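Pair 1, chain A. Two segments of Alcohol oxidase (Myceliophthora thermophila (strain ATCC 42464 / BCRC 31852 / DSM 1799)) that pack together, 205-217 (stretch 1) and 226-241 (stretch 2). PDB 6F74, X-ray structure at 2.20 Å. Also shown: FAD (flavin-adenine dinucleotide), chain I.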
# COMPACT_ATOMS: atom_id res chain seq x y z
N HIS A 205 -19.38 9.60 -2.91
CA HIS A 205 -18.89 9.74 -4.28
C HIS A 205 -17.53 10.40 -4.21
O HIS A 205 -17.41 11.60 -3.93
CB HIS A 205 -19.87 10.56 -5.14
CG HIS A 205 -19.51 10.58 -6.60
ND1 HIS A 205 -20.17 11.34 -7.53
CD2 HIS A 205 -18.48 10.00 -7.25
CE1 HIS A 205 -19.61 11.17 -8.71
NE2 HIS A 205 -18.57 10.37 -8.57
N ILE A 206 -16.48 9.61 -4.40
CA ILE A 206 -15.15 10.17 -4.43
C ILE A 206 -14.87 10.55 -5.87
O ILE A 206 -14.42 9.70 -6.65
CB ILE A 206 -14.11 9.18 -3.90
CG1 ILE A 206 -14.54 8.63 -2.53
CG2 ILE A 206 -12.74 9.85 -3.80
CD1 ILE A 206 -13.66 7.51 -1.99
N ASP A 207 -15.12 11.81 -6.22
CA ASP A 207 -15.09 12.29 -7.60
C ASP A 207 -13.75 12.93 -7.90
O ASP A 207 -13.65 14.12 -8.16
CB ASP A 207 -16.26 13.27 -7.85
CG ASP A 207 -16.62 13.42 -9.32
OD1 ASP A 207 -15.96 12.81 -10.21
OD2 ASP A 207 -17.60 14.17 -9.58
N GLY A 208 -12.70 12.12 -7.85
CA GLY A 208 -11.34 12.58 -8.10
C GLY A 208 -10.32 11.68 -7.42
O GLY A 208 -10.68 10.80 -6.64
N ALA A 209 -9.05 11.91 -7.74
CA ALA A 209 -7.94 11.18 -7.11
C ALA A 209 -7.61 11.79 -5.74
O ALA A 209 -6.50 12.26 -5.47
CB ALA A 209 -6.73 11.21 -7.99
N TYR A 210 -8.62 11.77 -4.87
CA TYR A 210 -8.48 12.27 -3.52
C TYR A 210 -7.63 11.31 -2.68
O TYR A 210 -7.41 10.15 -3.05
CB TYR A 210 -9.86 12.52 -2.91
CG TYR A 210 -10.54 13.74 -3.45
CD1 TYR A 210 -10.28 15.00 -2.90
CD2 TYR A 210 -11.44 13.66 -4.52
CE1 TYR A 210 -10.88 16.14 -3.38
CE2 TYR A 210 -12.07 14.80 -5.00
CZ TYR A 210 -11.78 16.04 -4.44
OH TYR A 210 -12.40 17.19 -4.91
N GLN A 211 -7.13 11.84 -1.58
CA GLN A 211 -6.44 11.06 -0.55
C GLN A 211 -7.45 10.70 0.52
O GLN A 211 -8.56 11.26 0.54
CB GLN A 211 -5.27 11.84 -0.00
CG GLN A 211 -4.19 12.09 -1.04
CD GLN A 211 -3.22 13.18 -0.61
OE1 GLN A 211 -3.53 14.35 -0.74
NE2 GLN A 211 -2.04 12.79 -0.13
N TRP A 212 -7.11 9.73 1.37
CA TRP A 212 -8.01 9.35 2.47
C TRP A 212 -8.34 10.52 3.41
O TRP A 212 -9.49 10.63 3.88
CB TRP A 212 -7.48 8.15 3.26
CG TRP A 212 -7.79 6.92 2.50
CD1 TRP A 212 -6.91 6.09 1.91
CD2 TRP A 212 -9.10 6.42 2.20
NE1 TRP A 212 -7.59 5.08 1.25
CE2 TRP A 212 -8.93 5.27 1.41
CE3 TRP A 212 -10.39 6.84 2.52
CZ2 TRP A 212 -10.01 4.52 0.95
CZ3 TRP A 212 -11.46 6.09 2.06
CH2 TRP A 212 -11.26 4.95 1.27
N ARG A 213 -7.37 11.40 3.63
CA ARG A 213 -7.60 12.57 4.46
C ARG A 213 -8.87 13.32 4.00
O ARG A 213 -9.70 13.67 4.81
CB ARG A 213 -6.41 13.51 4.44
CG ARG A 213 -6.47 14.51 5.57
CD ARG A 213 -5.13 15.28 5.63
NE ARG A 213 -4.07 14.47 6.27
CZ ARG A 213 -4.03 14.20 7.57
NH1 ARG A 213 -4.95 14.72 8.40
NH2 ARG A 213 -3.03 13.45 8.07
N ASP A 214 -9.00 13.50 2.70
CA ASP A 214 -10.09 14.31 2.12
C ASP A 214 -11.43 13.60 2.30
O ASP A 214 -12.44 14.23 2.61
CB ASP A 214 -9.82 14.55 0.63
CG ASP A 214 -8.41 15.08 0.35
OD1 ASP A 214 -8.09 16.18 0.83
OD2 ASP A 214 -7.60 14.42 -0.34
N VAL A 215 -11.41 12.29 2.12
CA VAL A 215 -12.60 11.45 2.23
C VAL A 215 -13.08 11.42 3.68
O VAL A 215 -14.30 11.55 3.97
CB VAL A 215 -12.33 10.03 1.69
CG1 VAL A 215 -13.55 9.11 1.84
CG2 VAL A 215 -11.96 10.10 0.23
N TYR A 216 -12.13 11.30 4.59
CA TYR A 216 -12.42 11.25 6.01
C TYR A 216 -13.12 12.50 6.56
O TYR A 216 -13.97 12.42 7.44
CB TYR A 216 -11.11 11.01 6.78
CG TYR A 216 -10.53 9.60 6.73
CD1 TYR A 216 -11.26 8.49 6.26
CD2 TYR A 216 -9.26 9.37 7.23
CE1 TYR A 216 -10.73 7.22 6.27
CE2 TYR A 216 -8.72 8.10 7.25
CZ TYR A 216 -9.44 7.03 6.78
OH TYR A 216 -8.88 5.77 6.84
N THR A 217 -12.73 13.67 6.06
CA THR A 217 -13.37 14.93 6.47
C THR A 217 -14.88 14.95 6.17
O THR A 217 -15.68 15.41 6.97
CB THR A 217 -12.65 16.10 5.76
OG1 THR A 217 -11.30 16.15 6.22
CG2 THR A 217 -13.33 17.46 6.00
N ALA A 226 -15.97 5.80 6.98
CA ALA A 226 -15.34 5.50 5.72
C ALA A 226 -14.17 4.58 6.07
O ALA A 226 -13.35 4.89 6.94
CB ALA A 226 -14.81 6.77 5.07
N VAL A 227 -14.12 3.45 5.38
CA VAL A 227 -13.15 2.40 5.62
C VAL A 227 -11.93 2.67 4.73
O VAL A 227 -11.85 2.17 3.61
CB VAL A 227 -13.75 1.00 5.39
CG1 VAL A 227 -12.77 -0.08 5.83
CG2 VAL A 227 -15.02 0.82 6.18
N GLY A 228 -11.00 3.47 5.26
CA GLY A 228 -9.77 3.88 4.58
C GLY A 228 -8.58 3.26 5.27
O GLY A 228 -8.73 2.40 6.14
N GLY A 229 -7.40 3.73 4.92
CA GLY A 229 -6.16 3.26 5.51
C GLY A 229 -5.88 3.84 6.87
O GLY A 229 -6.49 4.84 7.32
N GLY A 230 -4.92 3.22 7.52
CA GLY A 230 -4.44 3.67 8.82
C GLY A 230 -3.68 4.98 8.71
O GLY A 230 -3.57 5.71 9.70
N SER A 231 -3.15 5.26 7.51
CA SER A 231 -2.53 6.53 7.20
C SER A 231 -3.43 7.29 6.23
O SER A 231 -3.94 6.70 5.28
CB SER A 231 -1.19 6.27 6.56
OG SER A 231 -0.33 5.56 7.47
N PRO A 232 -3.65 8.61 6.44
CA PRO A 232 -4.58 9.32 5.55
C PRO A 232 -4.01 9.90 4.27
O PRO A 232 -4.77 10.46 3.47
CB PRO A 232 -5.11 10.48 6.44
CG PRO A 232 -4.59 10.19 7.80
CD PRO A 232 -3.32 9.46 7.59
N SER A 233 -2.69 9.81 4.08
CA SER A 233 -2.03 10.38 2.89
C SER A 233 -2.20 9.59 1.58
O SER A 233 -2.26 10.20 0.50
CB SER A 233 -0.55 10.62 3.18
OG SER A 233 0.13 11.08 2.02
N PRO A 234 -2.26 8.24 1.64
CA PRO A 234 -2.43 7.49 0.40
C PRO A 234 -3.72 7.80 -0.34
O PRO A 234 -4.69 8.22 0.26
CB PRO A 234 -2.41 6.05 0.87
CG PRO A 234 -1.54 6.08 2.05
CD PRO A 234 -1.95 7.34 2.75
N GLY A 235 -3.72 7.54 -1.64
CA GLY A 235 -4.88 7.76 -2.51
C GLY A 235 -6.04 6.88 -2.15
O GLY A 235 -5.84 5.74 -1.67
N ALA A 236 -7.25 7.42 -2.32
CA ALA A 236 -8.48 6.68 -2.01
C ALA A 236 -8.91 5.74 -3.13
O ALA A 236 -9.55 4.74 -2.83
CB ALA A 236 -9.61 7.63 -1.69
N ILE A 237 -8.58 6.05 -4.39
CA ILE A 237 -9.17 5.30 -5.51
C ILE A 237 -8.17 4.62 -6.46
O ILE A 237 -8.59 4.14 -7.52
CB ILE A 237 -10.21 6.15 -6.30
CG1 ILE A 237 -9.56 7.26 -7.13
CG2 ILE A 237 -11.22 6.72 -5.33
CD1 ILE A 237 -10.53 7.93 -8.07
N GLY A 238 -6.89 4.49 -6.07
CA GLY A 238 -5.86 3.96 -6.97
C GLY A 238 -5.41 2.59 -6.52
O GLY A 238 -6.17 1.63 -6.53
N GLY A 239 -4.15 2.51 -6.13
CA GLY A 239 -3.57 1.26 -5.66
C GLY A 239 -4.17 0.74 -4.36
O GLY A 239 -4.20 -0.47 -4.14
N TRP A 240 -4.61 1.64 -3.49
CA TRP A 240 -5.07 1.22 -2.16
C TRP A 240 -6.24 0.22 -2.25
O TRP A 240 -6.06 -0.93 -1.84
CB TRP A 240 -5.34 2.43 -1.23
CG TRP A 240 -5.59 2.07 0.19
CD1 TRP A 240 -4.70 2.06 1.21
CD2 TRP A 240 -6.85 1.71 0.76
NE1 TRP A 240 -5.31 1.67 2.37
CE2 TRP A 240 -6.64 1.47 2.12
CE3 TRP A 240 -8.13 1.54 0.24
CZ2 TRP A 240 -7.66 1.07 2.97
CZ3 TRP A 240 -9.15 1.15 1.09
CH2 TRP A 240 -8.92 0.93 2.45
N PRO A 241 -7.40 0.62 -2.87
CA PRO A 241 -8.51 -0.31 -2.96
C PRO A 241 -8.27 -1.45 -3.96
O PRO A 241 -8.69 -2.57 -3.73
CB PRO A 241 -9.69 0.59 -3.42
CG PRO A 241 -9.03 1.62 -4.26
CD PRO A 241 -7.71 1.89 -3.56
PA FAD I . 0.38 5.59 -6.35
O1A FAD I . 1.88 5.37 -6.24
O2A FAD I . -0.06 6.95 -6.81
O5B FAD I . -0.19 4.47 -7.30
C5B FAD I . -0.11 3.13 -6.91
C4B FAD I . -0.44 2.25 -8.10
O4B FAD I . -1.79 2.51 -8.44
C3B FAD I . 0.35 2.50 -9.36
O3B FAD I . 0.39 1.27 -10.10
C2B FAD I . -0.50 3.46 -10.16
O2B FAD I . -0.40 3.34 -11.58
C1B FAD I . -1.89 3.05 -9.76
N9A FAD I . -2.91 4.10 -9.73
C8A FAD I . -2.98 5.12 -8.87
N7A FAD I . -4.07 5.88 -9.11
C5A FAD I . -4.70 5.33 -10.15
C6A FAD I . -5.92 5.65 -10.88
N6A FAD I . -6.62 6.74 -10.48
N1A FAD I . -6.26 4.84 -11.92
C2A FAD I . -5.50 3.77 -12.26
N3A FAD I . -4.37 3.40 -11.60
C4A FAD I . -3.94 4.15 -10.55
N1 FAD I . -1.92 0.50 2.57
C2 FAD I . -2.82 -0.06 3.40
O2 FAD I . -3.50 -1.03 2.99
N3 FAD I . -3.02 0.41 4.65
C4 FAD I . -2.33 1.44 5.16
O4 FAD I . -2.51 1.85 6.33
C4X FAD I . -1.31 2.10 4.32
N5 FAD I . -0.58 3.13 4.78
C5X FAD I . 0.34 3.72 3.98
C6 FAD I . 1.08 4.80 4.47
C7 FAD I . 2.02 5.45 3.69
C7M FAD I . 2.74 6.58 4.38
C8 FAD I . 2.24 5.01 2.28
C8M FAD I . 3.22 5.69 1.34
C9 FAD I . 1.53 3.91 1.80
C9A FAD I . 0.57 3.25 2.59
N10 FAD I . -0.20 2.15 2.12
C10 FAD I . -1.14 1.55 2.97
C1' FAD I . 0.00 1.54 0.78
C2' FAD I . -0.90 1.91 -0.35
O2' FAD I . -2.08 1.12 -0.22
C3' FAD I . -0.22 1.55 -1.68
O3' FAD I . 1.11 2.09 -1.75
C4' FAD I . -1.04 2.00 -2.88
O4' FAD I . -0.37 1.63 -4.08
C5' FAD I . -1.28 3.51 -2.84
O5' FAD I . -2.05 3.91 -3.96
P FAD I . -1.78 5.40 -4.42
O1P FAD I . -1.83 6.32 -3.23
O2P FAD I . -2.67 5.64 -5.59
O3P FAD I . -0.23 5.26 -4.88
O HOH W 1 -6.81 8.22 -5.23
O HOH W 2 0.55 13.85 1.49
O HOH W 3 -11.10 4.25 8.41

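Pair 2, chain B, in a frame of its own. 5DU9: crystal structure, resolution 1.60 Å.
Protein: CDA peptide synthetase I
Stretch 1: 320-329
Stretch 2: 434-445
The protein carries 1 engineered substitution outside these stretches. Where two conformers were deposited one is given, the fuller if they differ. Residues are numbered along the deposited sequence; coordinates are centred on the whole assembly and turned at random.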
# COMPACT_ATOMS: atom_id res chain seq x y z
N ARG B 320 21.66 11.58 16.15
CA ARG B 320 22.66 12.44 16.76
C ARG B 320 24.04 12.15 16.18
O ARG B 320 24.27 11.08 15.62
CB ARG B 320 22.66 12.26 18.28
CG ARG B 320 21.47 12.90 18.98
CD ARG B 320 21.42 12.52 20.45
NE ARG B 320 20.41 13.27 21.18
CZ ARG B 320 19.13 12.93 21.28
NH1 ARG B 320 18.67 11.84 20.68
NH2 ARG B 320 18.30 13.69 21.98
N PRO B 321 24.96 13.12 16.30
CA PRO B 321 26.30 12.90 15.75
C PRO B 321 26.99 11.68 16.34
O PRO B 321 26.92 11.46 17.55
CB PRO B 321 27.06 14.18 16.12
CG PRO B 321 26.00 15.20 16.38
CD PRO B 321 24.83 14.44 16.93
N GLY B 322 27.64 10.88 15.49
CA GLY B 322 28.49 9.81 15.94
C GLY B 322 27.79 8.49 16.19
O GLY B 322 28.42 7.51 16.56
N GLU B 323 26.47 8.46 15.99
CA GLU B 323 25.71 7.24 16.23
C GLU B 323 25.97 6.20 15.14
O GLU B 323 26.18 6.55 13.98
CB GLU B 323 24.21 7.54 16.31
CG GLU B 323 23.82 8.27 17.58
CD GLU B 323 22.33 8.54 17.67
OE1 GLU B 323 21.66 8.59 16.62
OE2 GLU B 323 21.82 8.70 18.80
N SER B 324 25.97 4.93 15.53
CA SER B 324 26.10 3.83 14.58
C SER B 324 24.78 3.55 13.88
O SER B 324 23.73 3.99 14.34
CB SER B 324 26.57 2.57 15.29
OG SER B 324 25.56 2.11 16.16
N PHE B 325 24.82 2.78 12.80
CA PHE B 325 23.58 2.39 12.14
C PHE B 325 22.76 1.52 13.09
O PHE B 325 21.54 1.65 13.16
CB PHE B 325 23.85 1.65 10.83
CG PHE B 325 22.60 1.26 10.09
CD1 PHE B 325 21.65 2.21 9.76
CD2 PHE B 325 22.38 -0.06 9.73
CE1 PHE B 325 20.49 1.85 9.09
CE2 PHE B 325 21.22 -0.42 9.07
CZ PHE B 325 20.28 0.54 8.74
N ALA B 326 23.42 0.66 13.85
CA ALA B 326 22.73 -0.16 14.84
C ALA B 326 22.00 0.71 15.86
O ALA B 326 20.91 0.36 16.32
CB ALA B 326 23.70 -1.10 15.54
N ARG B 327 22.59 1.84 16.21
CA ARG B 327 21.95 2.75 17.15
C ARG B 327 20.71 3.38 16.54
O ARG B 327 19.71 3.60 17.22
CB ARG B 327 22.91 3.84 17.61
CG ARG B 327 22.31 4.79 18.64
CD ARG B 327 22.03 4.08 19.96
NE ARG B 327 21.46 4.97 20.97
CZ ARG B 327 20.16 5.24 21.08
NH1 ARG B 327 19.28 4.71 20.25
NH2 ARG B 327 19.74 6.07 22.04
N VAL B 328 20.76 3.69 15.24
CA VAL B 328 19.59 4.24 14.57
C VAL B 328 18.47 3.21 14.51
O VAL B 328 17.30 3.55 14.67
CB VAL B 328 19.93 4.73 13.15
CG1 VAL B 328 18.69 5.27 12.45
CG2 VAL B 328 21.00 5.82 13.22
N VAL B 329 18.83 1.94 14.30
CA VAL B 329 17.84 0.86 14.33
C VAL B 329 17.17 0.83 15.71
O VAL B 329 15.95 0.66 15.81
CB VAL B 329 18.48 -0.51 13.99
CG1 VAL B 329 17.50 -1.66 14.24
CG2 VAL B 329 18.96 -0.53 12.54
N GLU B 434 25.17 -0.46 2.06
CA GLU B 434 26.42 -0.19 2.76
C GLU B 434 26.21 -0.17 4.28
O GLU B 434 27.02 -0.70 5.04
CB GLU B 434 27.01 1.14 2.30
CG GLU B 434 28.40 1.45 2.84
CD GLU B 434 29.48 0.57 2.23
OE1 GLU B 434 29.27 0.06 1.11
OE2 GLU B 434 30.53 0.39 2.87
N LEU B 435 25.12 0.46 4.71
CA LEU B 435 24.77 0.50 6.13
C LEU B 435 24.53 -0.91 6.66
O LEU B 435 25.05 -1.29 7.71
CB LEU B 435 23.53 1.36 6.36
CG LEU B 435 23.68 2.86 6.13
CD1 LEU B 435 22.32 3.53 6.12
CD2 LEU B 435 24.58 3.47 7.18
N ALA B 436 23.73 -1.67 5.93
CA ALA B 436 23.34 -3.01 6.37
C ALA B 436 24.55 -3.94 6.46
O ALA B 436 24.58 -4.86 7.28
CB ALA B 436 22.30 -3.59 5.42
N ALA B 437 25.56 -3.70 5.62
CA ALA B 437 26.74 -4.56 5.58
C ALA B 437 27.59 -4.44 6.84
O ALA B 437 28.36 -5.35 7.16
CB ALA B 437 27.58 -4.23 4.35
N ASP B 438 27.46 -3.33 7.55
CA ASP B 438 28.17 -3.14 8.81
C ASP B 438 27.41 -2.18 9.73
O ASP B 438 27.68 -0.98 9.75
CB ASP B 438 29.58 -2.60 8.56
CG ASP B 438 30.37 -2.44 9.84
OD1 ASP B 438 29.92 -2.94 10.89
OD2 ASP B 438 31.45 -1.80 9.80
N PRO B 439 26.44 -2.71 10.49
CA PRO B 439 25.63 -1.86 11.36
C PRO B 439 26.42 -1.16 12.46
O PRO B 439 25.92 -0.18 13.02
CB PRO B 439 24.62 -2.85 11.95
CG PRO B 439 24.52 -3.93 10.92
CD PRO B 439 25.92 -4.09 10.43
N ALA B 440 27.63 -1.62 12.76
CA ALA B 440 28.45 -1.00 13.79
C ALA B 440 29.10 0.29 13.30
O ALA B 440 29.63 1.07 14.09
CB ALA B 440 29.52 -1.96 14.28
N ALA B 441 29.07 0.51 11.99
CA ALA B 441 29.69 1.69 11.40
C ALA B 441 28.97 2.96 11.83
O ALA B 441 27.76 2.97 12.03
CB ALA B 441 29.71 1.59 9.89
N THR B 442 29.74 4.04 11.96
CA THR B 442 29.21 5.35 12.30
C THR B 442 28.54 5.96 11.08
O THR B 442 29.17 6.14 10.05
CB THR B 442 30.33 6.28 12.81
OG1 THR B 442 31.03 5.63 13.88
CG2 THR B 442 29.76 7.60 13.30
N VAL B 443 27.25 6.28 11.20
CA VAL B 443 26.48 6.77 10.07
C VAL B 443 27.10 8.03 9.44
O VAL B 443 27.16 8.13 8.22
CB VAL B 443 25.02 7.08 10.49
CG1 VAL B 443 24.25 7.79 9.37
CG2 VAL B 443 24.30 5.79 10.87
N ASP B 444 27.57 8.97 10.25
CA ASP B 444 28.08 10.21 9.67
C ASP B 444 29.52 10.05 9.14
O ASP B 444 30.14 11.04 8.74
CB ASP B 444 27.99 11.38 10.68
CG ASP B 444 28.87 11.20 11.90
OD1 ASP B 444 29.81 10.38 11.88
OD2 ASP B 444 28.63 11.91 12.90
N GLU B 445 30.04 8.82 9.14
CA GLU B 445 31.31 8.53 8.48
C GLU B 445 31.12 7.67 7.23
O GLU B 445 32.05 7.49 6.45
CB GLU B 445 32.26 7.82 9.45
CG GLU B 445 32.69 8.67 10.63
CD GLU B 445 33.51 7.89 11.64
OE1 GLU B 445 33.87 6.73 11.35
OE2 GLU B 445 33.79 8.44 12.73
O HOH W 4 29.25 4.95 15.82
O HOH W 5 26.83 9.04 12.96

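Pair 1 and pair 2 share one backbone device: the first turn of a helix is pinned to a chain running past it. Fourteen central residues superpose with an RMSD of 0.6 Å. Each pair has a single bridge, Gln A211 with Gly A235 and Ser B324 with Thr B442, with the CA atoms of the two bridged residues 4.1 Å apart in both, and the bridging residue of stretch 1 is also the helix N-cap.

Three backbone hydrogen bonds recur at matched positions. Ala A236 N donates to Tyr A210 O (2.8 Å), as Val B443 N does to Glu B323 O (3.0 Å). The other two use amides of the first helical turn, which have no carbonyl of their own helix to bind: Trp A212 N reaches Pro A234 O (3.1 Å) and Arg A213 N reaches Pro A232 O (2.8 Å), while Phe B325 N reaches Ala B441 O (3.0 Å) and Ala B326 N reaches Pro B439 O (2.8 Å). The second stretch thus supplies carbonyls to the first amides of the helix, whatever the side chains, though proline occupies the Pro A232/Pro B439 position in both.

The N-cap side chains differ. Ser B324 turns inward on its own helix, OG accepting from Arg B327 N (3.0 Å). Gln A211 instead reaches across, NE2 donating to Ser A233 O (2.7 Å), and the matching helix position supplies a reciprocal bond: Asp A214 OD2 accepts from Gln A211 N (2.9 Å).

The next position carries an aromatic ring in each pair, packed differently. Trp A212 is sandwiched, with Gly A228 CA 3.4 Å from the centroid of its six-membered ring on one face and Ala A236 CA 4.0 Å from the centroid of its five-membered ring on the other; its edge meets the face of Trp A240. Glycine is what permits this closeness, since a CB on Gly A228 would lie 2.6 Å from Trp A212 CE3 and 2.4 Å from Tyr A216 OH. Phe B325 has a smaller ring and takes chi1 t rather than m. Leu B435 CB sits over its face, 3.7 Å from the ring centroid.

A small apolar layer lies beneath. Val A215 CG2 meets Ala A236 CB at 3.9 Å, and the matched Val B328 CG2 meets Val B443 CG2 at 4.1 Å. One position further along stretch 2 the chemistry switches: Ile A237 CG1 lies 4.2 Å from Ala A209 CA, whereas at the matched positions Asp B444 OD2 accepts from Gly B322 N (3.0 Å). The rule is a fixed backbone clasp with negotiable filling.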